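Local coordinates for glutamine amido transferase (Methylobacillus flagellatus, PDB 3M3P), which is a glutamine amidotransferase-type protein, built on a central mixed beta-sheet flanked by helices, at residues G18-G21 / D22-G26; E178-A181 / H182-R185; A211-I214 / L215-L218. All coordinates share one frame; numbering follows the deposited sequence.

Contact 1 of 3, residues G18-G21 / D22-G26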
ATOM      1  N   GLY A  18       2.379   3.654  -9.581  1.00  7.18           N
ATOM      2  CA  GLY A  18       1.462   4.778  -9.491  1.00  6.83           C
ATOM      3  C   GLY A  18       2.191   6.032  -9.015  1.00  6.36           C
ATOM      4  O   GLY A  18       3.341   6.315  -9.390  1.00  6.92           O
ATOM      5  N   HIS A  19       1.519   6.775  -8.142  1.00  6.12           N
ATOM      6  CA  HIS A  19       2.021   7.982  -7.621  1.00  6.49           C
ATOM      7  C   HIS A  19       3.350   7.791  -6.862  1.00  6.98           C
ATOM      8  O   HIS A  19       4.143   8.710  -6.735  1.00  6.90           O
ATOM      9  CB  HIS A  19       0.979   8.649  -6.707  1.00  7.23           C
ATOM     10  CG  HIS A  19       1.141  10.094  -6.644  1.00  9.70           C
ATOM     11  ND1 HIS A  19       1.005  10.851  -7.796  1.00  9.63           N
ATOM     12  CD2 HIS A  19       1.515  10.936  -5.650  1.00 14.69           C
ATOM     13  CE1 HIS A  19       1.255  12.115  -7.492  1.00 10.70           C
ATOM     14  NE2 HIS A  19       1.518  12.205  -6.191  1.00 12.73           N
ATOM     15  N   PHE A  20       3.515   6.617  -6.238  1.00  5.74           N
ATOM     16  CA  PHE A  20       4.733   6.293  -5.528  1.00  5.91           C
ATOM     17  C   PHE A  20       5.952   6.352  -6.469  1.00  5.22           C
ATOM     18  O   PHE A  20       7.021   6.876  -6.145  1.00  5.73           O
ATOM     19  CB  PHE A  20       4.614   4.927  -4.818  1.00  6.13           C
ATOM     20  CG  PHE A  20       5.807   4.547  -4.012  1.00  6.22           C
ATOM     21  CD1 PHE A  20       6.193   5.276  -2.902  1.00  6.59           C
ATOM     22  CD2 PHE A  20       6.577   3.465  -4.375  1.00  7.58           C
ATOM     23  CE1 PHE A  20       7.301   4.904  -2.138  1.00  7.65           C
ATOM     24  CE2 PHE A  20       7.670   3.063  -3.633  1.00  8.28           C
ATOM     25  CZ  PHE A  20       8.046   3.787  -2.493  1.00  9.01           C
ATOM     26  N   GLY A  21       5.838   5.750  -7.642  1.00  6.46           N
ATOM     27  CA  GLY A  21       6.881   5.810  -8.644  1.00  6.35           C
ATOM     28  C   GLY A  21       7.201   7.211  -9.081  1.00  6.23           C
ATOM     29  O   GLY A  21       8.368   7.578  -9.201  1.00  7.47           O
ATOM     30  N   ASP A  22       6.179   7.995  -9.355  1.00  6.98           N
ATOM     31  CA  ASP A  22       6.391   9.372  -9.734  1.00  6.22           C
ATOM     32  C   ASP A  22       7.056  10.172  -8.605  1.00  6.52           C
ATOM     33  O   ASP A  22       7.914  10.999  -8.866  1.00  6.09           O
ATOM     34  CB  ASP A  22       5.043  10.045 -10.087  1.00  6.88           C
ATOM     35  CG  ASP A  22       4.556   9.774 -11.507  1.00  9.82           C
ATOM     36  OD1 ASP A  22       5.023   8.865 -12.165  1.00 10.70           O
ATOM     37  OD2 ASP A  22       3.533  10.453 -11.820  1.00 14.29           O
ATOM     38  N   PHE A  23       6.695   9.877  -7.363  1.00  5.83           N
ATOM     39  CA  PHE A  23       7.259  10.546  -6.218  1.00  6.03           C
ATOM     40  C   PHE A  23       8.772  10.235  -6.135  1.00  6.05           C
ATOM     41  O   PHE A  23       9.601  11.132  -5.988  1.00  7.37           O
ATOM     42  CB  PHE A  23       6.518  10.123  -4.948  1.00  7.11           C
ATOM     43  CG  PHE A  23       7.127  10.673  -3.717  1.00  8.03           C
ATOM     44  CD1 PHE A  23       6.892  11.995  -3.301  1.00  8.44           C
ATOM     45  CD2 PHE A  23       7.994   9.904  -2.980  1.00  8.63           C
ATOM     46  CE1 PHE A  23       7.562  12.489  -2.145  1.00  9.07           C
ATOM     47  CE2 PHE A  23       8.651  10.432  -1.864  1.00  9.77           C
ATOM     48  CZ  PHE A  23       8.397  11.687  -1.468  1.00  8.54           C
ATOM     49  N   LEU A  24       9.128   8.959  -6.276  1.00  6.27           N
ATOM     50  CA  LEU A  24      10.546   8.609  -6.234  1.00  6.45           C
ATOM     51  C   LEU A  24      11.323   9.238  -7.379  1.00  5.97           C
ATOM     52  O   LEU A  24      12.451   9.711  -7.188  1.00  6.84           O
ATOM     53  CB  LEU A  24      10.720   7.090  -6.203  1.00  7.29           C
ATOM     54  CG  LEU A  24      10.211   6.304  -5.004  1.00  6.55           C
ATOM     55  CD1 LEU A  24      10.553   4.840  -5.188  1.00  8.82           C
ATOM     56  CD2 LEU A  24      10.738   6.837  -3.696  1.00  8.29           C
ATOM     57  N   ALA A  25      10.734   9.275  -8.558  1.00  5.93           N
ATOM     58  CA  ALA A  25      11.396   9.896  -9.711  1.00  6.18           C
ATOM     59  C   ALA A  25      11.665  11.377  -9.420  1.00  6.11           C
ATOM     60  O   ALA A  25      12.747  11.910  -9.706  1.00  7.13           O
ATOM     61  CB  ALA A  25      10.544   9.740 -10.975  1.00  6.87           C
ATOM     62  N   GLY A  26      10.671  12.044  -8.826  1.00  5.44           N
ATOM     63  CA  GLY A  26      10.839  13.461  -8.503  1.00  6.93           C
ATOM     64  C   GLY A  26      11.876  13.714  -7.414  1.00  7.76           C
ATOM     65  O   GLY A  26      12.412  14.808  -7.334  1.00  9.11           O
TER
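Phe-23 N donates to His-19 O at 2.9 Å, the shortest of four successive i to i+4 bonds that wind the first turns of helix 18-26. Leu-24 N follows on Phe-20 O and Ala-25 N on Gly-21 O, each at 3.0 Å. Asp-22 N reaches Gly-18 O at a longer 3.3 Å. The polar side chains look elsewhere: the imidazole of His-19 is held at both nitrogens, NE2 by Glu-230 and ND1 by Gln-180, and the same Gln-180 amide nitrogen serves Asp-22 OD2. His-19 ND1 and Asp-22 OD2 themselves stay 4.8 Å apart, with Gln-180 NE2 bonded to both.

On the buried flank, Phe-20 and Leu-24 pack one turn apart. With CG anti to the backbone N (chi1 -177°), the Phe-20 ring is placed beside the carbonyl carbon, on the side of Leu-24, whose CG sits over one face in a CH-pi contact, 4.3 Å from the ring centroid and shifted toward the rim. The methyl Leu-24 CD1 comes to 3.7 Å from Phe-20 CE2. The pair also touches strand 6-10, through Ile-8 and Val-6, while Tyr-233 of helix 218-237 meets the Phe-20 ring. Phe-23, on another flank, leans on Ile-237 of that same helix.

Helix 18-26 is the crossover of the beta-alpha-beta unit between strands 6-10 and 31-35. Its chemistry is divided accordingly: apolar contacts seat it against the sheet, and a glutamine shared by His-19 and Asp-22 ties its first turn to the loop before helix 181-190. The bonds to Gln-180 and Glu-230 together fix how the imidazole is turned.

Contact 2 of 3, residues E178-A181 / H182-R185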
ATOM      1  N   GLU A 178      -1.595   5.214  -3.694  1.00  6.97           N
ATOM      2  CA  GLU A 178      -0.798   5.414  -4.935  1.00  6.80           C
ATOM      3  C   GLU A 178      -1.601   5.837  -6.175  1.00  7.17           C
ATOM      4  O   GLU A 178      -1.030   6.077  -7.249  1.00  8.09           O
ATOM      5  CB  GLU A 178      -0.022   4.164  -5.286  1.00  7.85           C
ATOM      6  CG  GLU A 178      -0.766   3.073  -5.937  1.00  8.06           C
ATOM      7  CD  GLU A 178      -1.629   2.248  -5.052  1.00  9.23           C
ATOM      8  OE1 GLU A 178      -1.913   2.532  -3.843  1.00  9.11           O
ATOM      9  OE2 GLU A 178      -2.052   1.172  -5.605  1.00 14.10           O
HETATM   10  N   MSE A 179      -2.887   6.024  -6.043  1.00  6.82           N
HETATM   11  CA  MSE A 179      -3.708   6.193  -7.218  1.00  6.47           C
HETATM   12  C   MSE A 179      -3.449   7.461  -7.982  1.00  6.39           C
HETATM   13  O   MSE A 179      -3.219   8.543  -7.443  1.00  7.78           O
HETATM   14  CB  MSE A 179      -5.219   6.175  -6.894  1.00  7.39           C
HETATM   15  CG  MSE A 179      -5.719   4.894  -6.181  1.00  6.41           C
HETATM   16 SE   MSE A 179      -5.149   3.226  -7.072  1.00 12.57          SE
HETATM   17  CE  MSE A 179      -6.193   3.312  -8.711  1.00  8.33           C
ATOM     18  N   GLN A 180      -3.540   7.288  -9.302  1.00  6.58           N
ATOM     19  CA  GLN A 180      -3.640   8.392 -10.269  1.00  6.23           C
ATOM     20  C   GLN A 180      -4.938   8.200 -11.035  1.00  5.52           C
ATOM     21  O   GLN A 180      -5.459   7.070 -11.106  1.00  6.50           O
ATOM     22  CB  GLN A 180      -2.390   8.383 -11.199  1.00  7.56           C
ATOM     23  CG  GLN A 180      -1.106   8.569 -10.416  1.00  6.79           C
ATOM     24  CD  GLN A 180       0.171   8.754 -11.199  1.00 10.40           C
ATOM     25  OE1 GLN A 180       0.316   8.157 -12.231  1.00 12.64           O
ATOM     26  NE2 GLN A 180       1.079   9.623 -10.693  1.00 11.80           N
ATOM     27  N   ALA A 181      -5.490   9.266 -11.636  1.00  6.08           N
ATOM     28  CA  ALA A 181      -6.821   9.206 -12.219  1.00  5.33           C
ATOM     29  C   ALA A 181      -6.948   8.164 -13.308  1.00  5.96           C
ATOM     30  O   ALA A 181      -7.932   7.419 -13.373  1.00  6.25           O
ATOM     31  CB  ALA A 181      -7.256  10.596 -12.776  1.00  6.47           C
ATOM     32  N   HIS A 182      -5.904   8.079 -14.151  1.00  5.80           N
ATOM     33  CA  HIS A 182      -5.984   7.151 -15.283  1.00  6.48           C
ATOM     34  C   HIS A 182      -5.992   5.683 -14.849  1.00  5.97           C
ATOM     35  O   HIS A 182      -6.549   4.798 -15.522  1.00  7.80           O
ATOM     36  CB  HIS A 182      -4.903   7.453 -16.309  1.00  6.19           C
ATOM     37  CG  HIS A 182      -3.517   7.157 -15.851  1.00  5.45           C
ATOM     38  ND1 HIS A 182      -2.833   7.947 -14.964  1.00  6.64           N
ATOM     39  CD2 HIS A 182      -2.696   6.094 -16.127  1.00  6.79           C
ATOM     40  CE1 HIS A 182      -1.642   7.410 -14.739  1.00  5.81           C
ATOM     41  NE2 HIS A 182      -1.524   6.296 -15.440  1.00  5.92           N
HETATM   42  N   MSE A 183      -5.396   5.400 -13.693  1.00  5.82           N
HETATM   43  CA  MSE A 183      -5.410   4.074 -13.129  1.00  5.92           C
HETATM   44  C   MSE A 183      -6.800   3.708 -12.605  1.00  6.65           C
HETATM   45  O   MSE A 183      -7.234   2.591 -12.800  1.00  6.86           O
HETATM   46  CB  MSE A 183      -4.414   4.019 -11.984  1.00  6.52           C
HETATM   47  CG  MSE A 183      -2.940   4.174 -12.418  1.00  6.01           C
HETATM   48 SE   MSE A 183      -1.710   4.435 -10.971  1.00 12.72          SE
HETATM   49  CE  MSE A 183      -1.926   2.684 -10.155  1.00 10.78           C
ATOM     50  N   VAL A 184      -7.471   4.639 -11.928  1.00  6.01           N
ATOM     51  CA  VAL A 184      -8.883   4.412 -11.519  1.00  5.80           C
ATOM     52  C   VAL A 184      -9.716   4.072 -12.746  1.00  5.78           C
ATOM     53  O   VAL A 184     -10.443   3.096 -12.747  1.00  6.73           O
ATOM     54  CB  VAL A 184      -9.466   5.650 -10.756  1.00  5.47           C
ATOM     55  CG1 VAL A 184     -10.948   5.436 -10.425  1.00  7.03           C
ATOM     56  CG2 VAL A 184      -8.663   5.930  -9.478  1.00  7.04           C
ATOM     57  N   ARG A 185      -9.577   4.862 -13.807  1.00  5.43           N
ATOM     58  CA  ARG A 185     -10.309   4.582 -15.032  1.00  6.29           C
ATOM     59  C   ARG A 185      -9.972   3.202 -15.580  1.00  6.16           C
ATOM     60  O   ARG A 185     -10.852   2.481 -16.006  1.00  7.53           O
ATOM     61  CB  ARG A 185     -10.031   5.678 -16.080  1.00  6.34           C
ATOM     62  CG  ARG A 185     -10.524   7.021 -15.681  1.00  6.94           C
ATOM     63  CD  ARG A 185     -10.392   8.006 -16.795  1.00  9.34           C
ATOM     64  NE  ARG A 185     -10.789   9.369 -16.375  1.00 10.26           N
ATOM     65  CZ  ARG A 185     -12.033   9.799 -16.217  1.00 11.82           C
ATOM     66  NH1 ARG A 185     -13.079   9.022 -16.439  1.00 14.06           N
ATOM     67  NH2 ARG A 185     -12.211  11.060 -15.799  1.00 13.93           N
TER
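Gln-180 O accepts from two backbone nitrogens: Val-184 N at 3.3 Å and Met-183 N at 3.1 Å, the latter in a weak bond. Gln-180 is the N-cap residue of helix 181-190, so this forked acceptor starts the first turn; Arg-185 N continues the ladder onto Ala-181 O. While Gln-180 NE2 is taken up by helix 18-26, its OE1 lies at the edge of the His-182 imidazole, near the ring plane and 3.3 Å from CE1. Gln-180 and His-182 run side by side in the same direction, amide and ring planes 52° apart; the ring is folded back toward Gln-180 because His-182 CG stands between its backbone N and carbonyl carbon (chi1 69°).

Toward Phe-137 of strand 134-140 the packing is apolar. Both methionines are selenomethionine. Met-179, bent at chi2 and chi3, curls its methyl into the helix start, crossing Val-184 at about a right angle, and Phe-137 covers both residues. Met-183 SE is 4.0 Å from Gln-180 CB, and Met-179 CE rests 3.7 Å from Val-184 CG2.

Contact 3 of 3, residues A211-I214 / L215-L218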
ATOM      1  N   ALA A 211     -19.428   2.631 -11.232  1.00  6.12           N
ATOM      2  CA  ALA A 211     -18.457   3.318 -12.058  1.00  6.23           C
ATOM      3  C   ALA A 211     -18.721   4.818 -12.075  1.00  5.78           C
ATOM      4  O   ALA A 211     -17.824   5.631 -11.903  1.00  6.30           O
ATOM      5  CB  ALA A 211     -18.431   2.762 -13.458  1.00  7.36           C
ATOM      6  N   VAL A 212     -19.988   5.174 -12.209  1.00  4.95           N
ATOM      7  CA  VAL A 212     -20.334   6.605 -12.213  1.00  6.76           C
ATOM      8  C   VAL A 212     -19.871   7.298 -10.927  1.00  6.14           C
ATOM      9  O   VAL A 212     -19.218   8.348 -10.960  1.00  4.93           O
ATOM     10  CB  VAL A 212     -21.856   6.832 -12.409  1.00  7.34           C
ATOM     11  CG1 VAL A 212     -22.311   8.258 -12.023  1.00  7.53           C
ATOM     12  CG2 VAL A 212     -22.271   6.514 -13.852  1.00  6.29           C
ATOM     13  N   GLU A 213     -20.142   6.677  -9.787  1.00  6.08           N
ATOM     14  CA  GLU A 213     -19.722   7.270  -8.507  1.00  6.71           C
ATOM     15  C   GLU A 213     -18.204   7.356  -8.384  1.00  5.61           C
ATOM     16  O   GLU A 213     -17.667   8.334  -7.852  1.00  7.51           O
ATOM     17  CB  GLU A 213     -20.319   6.473  -7.353  1.00  6.71           C
ATOM     18  CG  GLU A 213     -21.816   6.677  -7.205  1.00  6.04           C
ATOM     19  CD  GLU A 213     -22.499   5.651  -6.333  1.00  8.59           C
ATOM     20  OE1 GLU A 213     -22.040   4.534  -6.095  1.00  7.93           O
ATOM     21  OE2 GLU A 213     -23.676   5.993  -5.934  1.00 12.04           O
ATOM     22  N   ILE A 214     -17.498   6.322  -8.862  1.00  5.49           N
ATOM     23  CA  ILE A 214     -16.059   6.284  -8.739  1.00  6.68           C
ATOM     24  C   ILE A 214     -15.412   7.346  -9.593  1.00  6.11           C
ATOM     25  O   ILE A 214     -14.377   7.943  -9.214  1.00  6.64           O
ATOM     26  CB  ILE A 214     -15.532   4.892  -9.044  1.00  6.48           C
ATOM     27  CG1 ILE A 214     -15.919   3.957  -7.895  1.00  7.89           C
ATOM     28  CG2 ILE A 214     -14.030   4.849  -9.271  1.00  6.87           C
ATOM     29  CD1 ILE A 214     -15.712   2.453  -8.143  1.00  8.32           C
ATOM     30  N   LEU A 215     -15.985   7.599 -10.764  1.00  5.70           N
ATOM     31  CA  LEU A 215     -15.430   8.576 -11.701  1.00  6.09           C
ATOM     32  C   LEU A 215     -15.869  10.020 -11.443  1.00  5.38           C
ATOM     33  O   LEU A 215     -15.305  10.943 -12.019  1.00  6.03           O
ATOM     34  CB  LEU A 215     -15.775   8.174 -13.158  1.00  6.69           C
ATOM     35  CG  LEU A 215     -15.230   6.787 -13.511  1.00  7.47           C
ATOM     36  CD1 LEU A 215     -15.699   6.368 -14.920  1.00 10.03           C
ATOM     37  CD2 LEU A 215     -13.743   6.721 -13.417  1.00  7.37           C
ATOM     38  N   ARG A 216     -16.818  10.194 -10.548  1.00  6.10           N
ATOM     39  CA  ARG A 216     -17.401  11.525 -10.276  1.00  6.50           C
ATOM     40  C   ARG A 216     -16.334  12.387  -9.593  1.00  6.58           C
ATOM     41  O   ARG A 216     -15.769  11.991  -8.561  1.00  8.73           O
ATOM     42  CB  ARG A 216     -18.648  11.320  -9.436  1.00  7.48           C
ATOM     43  CG  ARG A 216     -19.352  12.596  -9.088  1.00  8.24           C
ATOM     44  CD  ARG A 216     -20.672  12.302  -8.461  1.00  7.62           C
ATOM     45  NE  ARG A 216     -21.673  11.776  -9.377  1.00  8.50           N
ATOM     46  CZ  ARG A 216     -22.680  10.949  -9.093  1.00  9.27           C
ATOM     47  NH1 ARG A 216     -22.798  10.391  -7.892  1.00  9.88           N
ATOM     48  NH2 ARG A 216     -23.579  10.648 -10.005  1.00  9.23           N
ATOM     49  N   ASP A 217     -16.077  13.565 -10.172  1.00  7.58           N
ATOM     50  CA  ASP A 217     -15.094  14.494  -9.665  1.00  8.13           C
ATOM     51  C   ASP A 217     -13.702  13.849  -9.518  1.00  7.75           C
ATOM     52  O   ASP A 217     -12.900  14.227  -8.645  1.00  7.35           O
ATOM     53  CB  ASP A 217     -15.519  15.129  -8.323  1.00  8.98           C
ATOM     54  CG  ASP A 217     -16.852  15.869  -8.404  1.00 13.38           C
ATOM     55  OD1 ASP A 217     -16.896  16.743  -9.291  1.00 15.19           O
ATOM     56  OD2 ASP A 217     -17.767  15.542  -7.587  1.00 15.66           O
ATOM     57  N   LEU A 218     -13.382  12.947 -10.445  1.00  6.99           N
ATOM     58  CA  LEU A 218     -12.167  12.113 -10.308  1.00  5.73           C
ATOM     59  C   LEU A 218     -10.915  12.940 -10.199  1.00  6.34           C
ATOM     60  O   LEU A 218     -10.063  12.727  -9.298  1.00  6.25           O
ATOM     61  CB  LEU A 218     -12.054  11.159 -11.490  1.00  6.85           C
ATOM     62  CG  LEU A 218     -10.884  10.194 -11.404  1.00  5.42           C
ATOM     63  CD1 LEU A 218     -10.910   9.350 -10.119  1.00  6.80           C
ATOM     64  CD2 LEU A 218     -10.836   9.274 -12.644  1.00  7.56           C
TER
HETATM   65  O   HOH W   1     -24.761   8.373  -6.951  1.00 10.70           O
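The Arg-216 guanidinium and the Glu-213 carboxylate are joined by a water rather than by direct contact. Water 1 lies at the guanidinium edge, in its plane, accepting from Arg-216 NH1 at 3.0 Å and donating to Glu-213 OE2 at 2.8 Å. The two flat groups stand 72° apart, and their nearest charged atoms, Glu-213 OE2 and Arg-216 NH1, remain 4.9 Å from each other, so any attraction is probably modest. Aliphatic carbons meet the guanidinium obliquely: Val-212 CG1 is 3.4 Å from Arg-216 NH2, and Glu-213 CG is near NH1. A bend at chi3 (-71°) turns the arginine back along the helix to these residues.

The backbone here is running out of helix. Leu-215 N makes a sound 2.9 Å bond to Ala-211 O and a weak one to Val-212 O, and Arg-216 N makes a weak bond to Glu-213 O. A type II beta turn, Leu-215 to Leu-218, then leads into helix 218-237. Leu-218 CD1 lies 3.8 Å from Ile-214 O, which also receives Trp-113 NE1 of strand 113-118. On the inner side Ile-214 packs on Val-184 and Cys-188 of helix 181-190, and Leu-218 on Ala-181 and Arg-185.

Overall arrangement
Contact 2 touches both others, whereas contacts 1 and 3, their centres about 24 Å apart, do not meet. Toward contact 1 the links are partly polar: His-19 N probably bonds to Glu-178 O, beside the Gln-180 amide, with Met-183 SE packed on Gly-18 CA. Toward contact 3 they are apolar, led by Val-184 CG1 against Ile-214 CG2 at 3.3 Å. All three are partly buried, but contact 3 lies farther from the chain centre, about 22 Å against about 14 Å, and its charged pair is water-bridged. Helix 218-237 touches contacts 1 and 2 and begins at contact 3. Contact 1 is a whole short helix, contact 2 a helix start, contact 3 a helix end and the turn after it.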